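Local coordinates for putative tRNA (Adenine(37)-N6)-methyltransferase (Pseudomonas aeruginosa, PDB 7BTU) that probably methylates the threonylcarbamoyl-modified adenosine at position 37 of tRNA, with S-adenosyl-L-methionine as the methyl donor, at the interface of chains A and B. Coordinates in Å, arbitrary orientation; residue numbers count along the deposited sequence, not the author numbering. Chains: chain A/B, Putative tRNA (Adenine(37)-N6)-methyltransferase.

The interface of chains A and B. Residues chain A 10-12, 14, 134-135; chain B 94, 102-103, 105.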
# COMPACT_ATOMS: atom_id res chain seq x y z
N SER A 10 -8.95 14.00 -11.37
CA SER A 10 -8.62 14.94 -10.31
C SER A 10 -8.83 14.31 -8.94
O SER A 10 -9.83 13.62 -8.72
CB SER A 10 -9.44 16.24 -10.38
OG SER A 10 -9.49 16.65 -11.72
N VAL A 11 -7.87 14.55 -8.05
CA VAL A 11 -7.97 14.16 -6.66
C VAL A 11 -7.87 15.42 -5.80
O VAL A 11 -7.25 16.43 -6.20
CB VAL A 11 -6.88 13.12 -6.27
CG1 VAL A 11 -7.00 11.84 -7.15
CG2 VAL A 11 -5.49 13.75 -6.37
N SER A 12 -8.47 15.36 -4.61
CA SER A 12 -8.47 16.45 -3.64
C SER A 12 -8.30 15.81 -2.28
O SER A 12 -8.78 14.69 -2.04
CB SER A 12 -9.76 17.30 -3.66
OG SER A 12 -9.79 18.14 -4.78
N ILE A 14 -8.69 14.61 1.45
CA ILE A 14 -9.71 14.50 2.50
C ILE A 14 -9.27 15.11 3.83
O ILE A 14 -10.09 15.22 4.76
CB ILE A 14 -10.08 13.02 2.73
CG1 ILE A 14 -8.84 12.29 3.26
CG2 ILE A 14 -10.57 12.37 1.42
CD1 ILE A 14 -9.17 10.80 3.72
N LEU A 134 -5.17 11.74 0.76
CA LEU A 134 -6.21 11.41 -0.20
C LEU A 134 -7.13 10.29 0.25
O LEU A 134 -8.28 10.23 -0.19
CB LEU A 134 -5.58 10.97 -1.53
CG LEU A 134 -4.60 12.00 -2.12
CD1 LEU A 134 -4.12 11.45 -3.43
CD2 LEU A 134 -5.38 13.29 -2.36
N ASP A 135 -6.63 9.38 1.08
CA ASP A 135 -7.41 8.19 1.40
C ASP A 135 -6.82 7.57 2.65
O ASP A 135 -5.63 7.76 2.98
CB ASP A 135 -7.40 7.18 0.23
CG ASP A 135 -8.56 6.16 0.26
OD1 ASP A 135 -9.44 6.20 1.16
OD2 ASP A 135 -8.57 5.27 -0.64
N PHE B 94 -13.72 4.39 5.35
CA PHE B 94 -12.30 4.35 5.69
C PHE B 94 -11.93 3.15 6.54
O PHE B 94 -10.74 2.94 6.80
CB PHE B 94 -11.91 5.65 6.40
CG PHE B 94 -12.06 6.86 5.53
CD1 PHE B 94 -11.56 6.86 4.24
CD2 PHE B 94 -12.70 8.01 5.99
CE1 PHE B 94 -11.67 8.04 3.42
CE2 PHE B 94 -12.81 9.14 5.19
CZ PHE B 94 -12.33 9.16 3.91
N PRO B 102 -13.69 8.03 -1.62
CA PRO B 102 -13.16 9.36 -1.99
C PRO B 102 -11.89 9.22 -2.81
O PRO B 102 -11.00 8.43 -2.49
CB PRO B 102 -12.88 10.02 -0.63
CG PRO B 102 -13.82 9.36 0.32
CD PRO B 102 -14.01 7.94 -0.18
N ASN B 103 -11.84 9.96 -3.91
CA ASN B 103 -10.69 9.99 -4.83
C ASN B 103 -10.46 8.76 -5.70
O ASN B 103 -9.69 8.86 -6.65
CB ASN B 103 -9.40 10.30 -4.08
CG ASN B 103 -9.40 11.72 -3.61
OD1 ASN B 103 -9.77 12.59 -4.38
ND2 ASN B 103 -9.13 11.96 -2.32
N ILE B 105 -8.94 5.73 -5.68
CA ILE B 105 -7.64 5.09 -5.87
C ILE B 105 -7.57 3.81 -5.03
O ILE B 105 -7.93 3.83 -3.86
CB ILE B 105 -6.49 6.03 -5.48
CG1 ILE B 105 -6.51 7.26 -6.36
CG2 ILE B 105 -5.10 5.32 -5.68
CD1 ILE B 105 -5.69 8.32 -5.80
O HOH W 1 -8.83 6.88 -3.13
O HOH W 2 -11.54 12.53 -7.03
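The ring of B:Phe94 is met at its edge, in plane, by the carboxylate oxygen OD1 of A:Asp135, which lies 3.7 Å from ring carbon CE1 of B:Phe94; carboxylate and ring planes stand 62° apart. A:Ile14 reaches the same ring tip to tip, its terminal methyl CD1 3.6 Å from CZ of B:Phe94. With CG1 held between its backbone N and carbonyl carbon (chi1 64°), A:Ile14 sends CD1 to the phenyl ring and its other branch, CG2, to CB of B:Pro102. The second flat group, the carboxamide of B:Asn103, is gripped by chain A backbone along its rim. ND2 of B:Asn103 donates to the carbonyl O of A:Ser12 at 2.8 Å. ND2 of B:Asn103 also donates to the carbonyl O of A:Leu134 at 2.9 Å, using an in-plane lone pair; both acceptors lie close to the amide plane. The amide oxygen OD1 of B:Asn103 takes the backbone N of A:Ser12 at 3.1 Å, the donor tilted 31° from the carbonyl plane. These three bonds fix the flip of the amide, and A:Val11 packs against it with CB, crossing it at about a right angle. CG1 of A:Val11 also touches CD1 of B:Ile105.

Water extends the polar network: water 2 links OD1 of B:Asn103 to the carbonyl O of A:Ser10, and water 1 lies 3.0 Å from OD2 of A:Asp135 and connects it to the carbonyl O of B:Pro102 and the backbone N of B:Ile105. In the fold, the 3-10 helix 102-104 of chain B, just before strand 105-116, inserts B:Asn103 between the end of strand 9-11 and strand 132-138 of chain A. A symmetric twin completes this part of the two-fold interface, plausibly a biological dimer.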